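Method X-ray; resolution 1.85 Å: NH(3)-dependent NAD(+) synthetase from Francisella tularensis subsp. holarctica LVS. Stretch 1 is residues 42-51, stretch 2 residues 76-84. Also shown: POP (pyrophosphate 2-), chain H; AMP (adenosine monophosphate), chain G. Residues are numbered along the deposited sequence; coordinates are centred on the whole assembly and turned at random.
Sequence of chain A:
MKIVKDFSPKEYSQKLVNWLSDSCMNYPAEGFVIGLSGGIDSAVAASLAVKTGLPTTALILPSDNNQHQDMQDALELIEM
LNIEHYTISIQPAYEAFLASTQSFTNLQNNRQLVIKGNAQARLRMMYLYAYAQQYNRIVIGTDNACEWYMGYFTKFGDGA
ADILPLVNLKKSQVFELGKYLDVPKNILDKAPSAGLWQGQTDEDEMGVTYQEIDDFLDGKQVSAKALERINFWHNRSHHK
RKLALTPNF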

# COMPACT_ATOMS: atom_id res chain seq x y z
N SER A 42 -5.05 -13.53 -12.23
CA SER A 42 -6.25 -13.26 -11.44
C SER A 42 -7.33 -14.30 -11.71
O SER A 42 -8.08 -14.66 -10.79
CB SER A 42 -6.80 -11.84 -11.66
OG SER A 42 -6.99 -11.59 -13.06
N ALA A 43 -7.37 -14.83 -12.93
CA ALA A 43 -8.31 -15.92 -13.24
C ALA A 43 -8.06 -17.15 -12.33
O ALA A 43 -8.99 -17.73 -11.72
CB ALA A 43 -8.26 -16.28 -14.72
N VAL A 44 -6.80 -17.57 -12.28
CA VAL A 44 -6.41 -18.74 -11.46
C VAL A 44 -6.68 -18.47 -9.98
O VAL A 44 -7.29 -19.30 -9.28
CB VAL A 44 -4.92 -19.13 -11.73
CG1 VAL A 44 -4.39 -20.18 -10.71
CG2 VAL A 44 -4.74 -19.67 -13.19
N ALA A 45 -6.20 -17.33 -9.48
CA ALA A 45 -6.43 -16.95 -8.08
C ALA A 45 -7.94 -16.95 -7.70
O ALA A 45 -8.33 -17.51 -6.66
CB ALA A 45 -5.78 -15.59 -7.81
N ALA A 46 -8.78 -16.37 -8.56
CA ALA A 46 -10.25 -16.38 -8.33
C ALA A 46 -10.84 -17.81 -8.28
O ALA A 46 -11.62 -18.15 -7.39
CB ALA A 46 -10.98 -15.53 -9.40
N SER A 47 -10.45 -18.63 -9.25
CA SER A 47 -10.86 -20.03 -9.31
C SER A 47 -10.49 -20.83 -8.04
O SER A 47 -11.31 -21.60 -7.52
CB SER A 47 -10.27 -20.71 -10.54
OG SER A 47 -10.68 -20.04 -11.73
N LEU A 48 -9.27 -20.64 -7.55
CA LEU A 48 -8.85 -21.27 -6.29
C LEU A 48 -9.71 -20.80 -5.12
O LEU A 48 -10.15 -21.62 -4.29
CB LEU A 48 -7.37 -21.00 -6.03
CG LEU A 48 -6.35 -21.58 -7.03
CD1 LEU A 48 -4.98 -20.94 -6.82
CD2 LEU A 48 -6.26 -23.09 -6.93
N ALA A 49 -9.93 -19.48 -5.03
CA ALA A 49 -10.73 -18.92 -3.94
C ALA A 49 -12.10 -19.57 -3.94
O ALA A 49 -12.59 -20.03 -2.89
CB ALA A 49 -10.88 -17.43 -4.09
N VAL A 50 -12.72 -19.63 -5.13
CA VAL A 50 -14.05 -20.21 -5.27
C VAL A 50 -14.10 -21.65 -4.75
O VAL A 50 -15.08 -22.05 -4.12
CB VAL A 50 -14.58 -20.12 -6.71
CG1 VAL A 50 -15.87 -20.91 -6.83
CG2 VAL A 50 -14.83 -18.65 -7.05
N LYS A 51 -13.04 -22.41 -5.00
CA LYS A 51 -12.97 -23.82 -4.57
C LYS A 51 -12.94 -24.03 -3.06
O LYS A 51 -13.26 -25.13 -2.59
CB LYS A 51 -11.76 -24.51 -5.19
CG LYS A 51 -11.93 -24.80 -6.69
CD LYS A 51 -11.35 -26.14 -7.06
CE LYS A 51 -11.71 -26.50 -8.48
NZ LYS A 51 -13.15 -26.82 -8.61
P1 POP H . -3.36 -10.86 -14.68
O1 POP H . -4.55 -11.66 -14.21
O2 POP H . -2.43 -10.56 -13.54
O3 POP H . -3.72 -9.57 -15.38
O POP H . -2.51 -11.80 -15.70
P2 POP H . -1.19 -11.29 -16.46
O4 POP H . -0.11 -10.96 -15.43
O5 POP H . -0.81 -12.52 -17.23
O6 POP H . -1.45 -10.14 -17.39
P AMP G . -1.03 -7.37 -14.22
O1P AMP G . -0.13 -8.44 -13.63
O2P AMP G . -0.43 -5.96 -14.07
O3P AMP G . -1.64 -7.60 -15.56
O5' AMP G . -2.29 -7.24 -13.19
C5' AMP G . -2.05 -7.30 -11.77
C4' AMP G . -3.38 -7.47 -11.07
O4' AMP G . -4.12 -6.23 -11.03
C3' AMP G . -4.33 -8.42 -11.79
O3' AMP G . -3.97 -9.75 -11.47
C2' AMP G . -5.68 -8.01 -11.20
O2' AMP G . -5.91 -8.66 -9.93
C1' AMP G . -5.52 -6.50 -11.02
N9 AMP G . -6.10 -5.81 -12.19
C8 AMP G . -5.44 -5.32 -13.27
N7 AMP G . -6.30 -4.77 -14.17
C5 AMP G . -7.54 -4.94 -13.66
C6 AMP G . -8.90 -4.57 -14.09
N6 AMP G . -9.11 -3.96 -15.28
N1 AMP G . -9.90 -4.90 -13.25
C2 AMP G . -9.72 -5.54 -12.07
N3 AMP G . -8.50 -5.90 -11.59
C4 AMP G . -7.41 -5.61 -12.36
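Stretch 2 (76-84) ELIEMLNIE

The two helices here run almost in step, their N-to-C directions only 14° apart, yet their axes come no closer than 11.1 Å, and no hydrogen bond crosses between them. With the axes this far apart, side chains bridge the gap, and the contact is slender: 282 Å² of buried surface, both sides summed, made largely by leucine, isoleucine and valine side chains.

Stretch 1 is helical and begins earlier in the chain, its turns held by regular bonds such as Ala46 N to Ser42 O (2.9 Å) and Val50 N to Ala46 O (2.9 Å). The helix of stretch 2 also begins earlier in the chain and runs through Leu81. Asn82 then leaves the helix with positive phi, a conformation that asparagine tolerates better than most residues, and the chain turns into an extended Ile83.

Because the directions agree, contacts advance together along both segments. Near the start, Leu77 points toward stretch 1, and its CD2 lies 3.5 Å from Ala43 CA and 3.6 Å from Ala43 CB. The small alanine leaves its backbone accessible, so the leucine methyl packs close to the main chain; Ala43 CA and Leu77 CA are 7.3 Å apart. One turn on, Ser47 OG lies 4.0 Å from Leu77 CD1 and 4.2 Å from Leu81 CD2. A hydroxyl is tolerable beside these methyls, since its hydrogen is used within its own helix: Ser47 OG donates to Ala43 O at 2.9 Å, with chi1 in the m well.

Leu81, one turn after Leu77, also points toward stretch 1. Its CD2 makes a looser contact with Ala46 CB at 4.4 Å, while its CG lies 3.7 Å from Val50 CG2. Both chi angles of Leu81 lie between the usual wells. Val50 has the largest area covered of any residue in the contact. Branched at CB, it presents bulk close to the backbone, and its CG2 also meets Ile83 CG2 at 3.5 Å. Thus the apolar contact continues past the end of the second helix, with Ile83 pointing toward stretch 1 from the loop.

The outer residues suit their surroundings. Glu76, Glu79 and Asn82 are exposed and make no contact with stretch 1, as befits polar side chains. At the first residue of stretch 1, Ser42 is engaged with ligand instead: Ser42 N and Ser42 OG both donate to O1 of pyrophosphate, at 2.8 and 2.7 Å.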

# COMPACT_ATOMS: atom_id res chain seq x y z
N GLU A 76 -16.90 -13.51 -18.39
CA GLU A 76 -17.09 -14.91 -18.75
C GLU A 76 -16.70 -15.85 -17.59
O GLU A 76 -17.46 -16.76 -17.23
CB GLU A 76 -16.35 -15.28 -20.02
CG GLU A 76 -16.69 -16.72 -20.42
CD GLU A 76 -16.10 -17.14 -21.74
OE1 GLU A 76 -15.98 -16.27 -22.64
OE2 GLU A 76 -15.77 -18.33 -21.88
N LEU A 77 -15.51 -15.63 -17.02
CA LEU A 77 -15.09 -16.40 -15.83
C LEU A 77 -16.03 -16.29 -14.63
O LEU A 77 -16.38 -17.31 -14.02
CB LEU A 77 -13.66 -16.02 -15.43
CG LEU A 77 -13.09 -16.83 -14.25
CD1 LEU A 77 -12.91 -18.32 -14.63
CD2 LEU A 77 -11.79 -16.17 -13.80
N ILE A 78 -16.44 -15.07 -14.30
CA ILE A 78 -17.41 -14.82 -13.24
C ILE A 78 -18.71 -15.63 -13.46
O ILE A 78 -19.23 -16.25 -12.52
CB ILE A 78 -17.68 -13.31 -13.12
CG1 ILE A 78 -16.50 -12.59 -12.41
CG2 ILE A 78 -19.04 -13.01 -12.45
CD1 ILE A 78 -16.52 -11.06 -12.65
N GLU A 79 -19.24 -15.61 -14.69
CA GLU A 79 -20.45 -16.38 -15.05
C GLU A 79 -20.24 -17.87 -14.78
O GLU A 79 -21.12 -18.54 -14.21
CB GLU A 79 -20.84 -16.13 -16.51
CG GLU A 79 -21.48 -14.72 -16.73
CD GLU A 79 -21.29 -14.13 -18.14
OE1 GLU A 79 -20.87 -14.86 -19.06
OE2 GLU A 79 -21.56 -12.92 -18.33
N MET A 80 -19.08 -18.38 -15.18
CA MET A 80 -18.75 -19.80 -14.98
C MET A 80 -18.65 -20.18 -13.50
O MET A 80 -19.06 -21.29 -13.08
CB MET A 80 -17.42 -20.09 -15.70
CG MET A 80 -16.90 -21.50 -15.52
SD MET A 80 -15.32 -21.75 -16.38
CE MET A 80 -14.41 -22.43 -15.01
N LEU A 81 -18.10 -19.27 -12.71
CA LEU A 81 -17.85 -19.47 -11.29
C LEU A 81 -19.07 -19.18 -10.44
O LEU A 81 -19.12 -19.58 -9.28
CB LEU A 81 -16.73 -18.55 -10.84
CG LEU A 81 -15.28 -19.05 -10.72
CD1 LEU A 81 -15.00 -20.42 -11.37
CD2 LEU A 81 -14.27 -17.97 -11.12
N ASN A 82 -20.01 -18.43 -11.01
CA ASN A 82 -21.26 -18.07 -10.33
C ASN A 82 -20.99 -17.27 -9.07
O ASN A 82 -21.49 -17.59 -8.00
CB ASN A 82 -22.10 -19.31 -10.01
CG ASN A 82 -22.76 -19.90 -11.23
OD1 ASN A 82 -23.77 -19.40 -11.70
ND2 ASN A 82 -22.17 -20.95 -11.79
N ILE A 83 -20.14 -16.25 -9.20
CA ILE A 83 -19.79 -15.43 -8.04
C ILE A 83 -20.39 -14.04 -8.08
O ILE A 83 -20.64 -13.47 -9.15
CB ILE A 83 -18.25 -15.38 -7.78
CG1 ILE A 83 -17.47 -14.92 -9.01
CG2 ILE A 83 -17.77 -16.76 -7.29
CD1 ILE A 83 -16.01 -14.56 -8.71
N GLU A 84 -20.62 -13.49 -6.88
CA GLU A 84 -20.87 -12.07 -6.71
C GLU A 84 -19.77 -11.25 -7.41
O GLU A 84 -18.58 -11.57 -7.32
CB GLU A 84 -20.87 -11.72 -5.21
CG GLU A 84 -21.45 -10.30 -4.92
CD GLU A 84 -21.48 -9.95 -3.43
OE1 GLU A 84 -21.45 -10.89 -2.59
OE2 GLU A 84 -21.51 -8.73 -3.12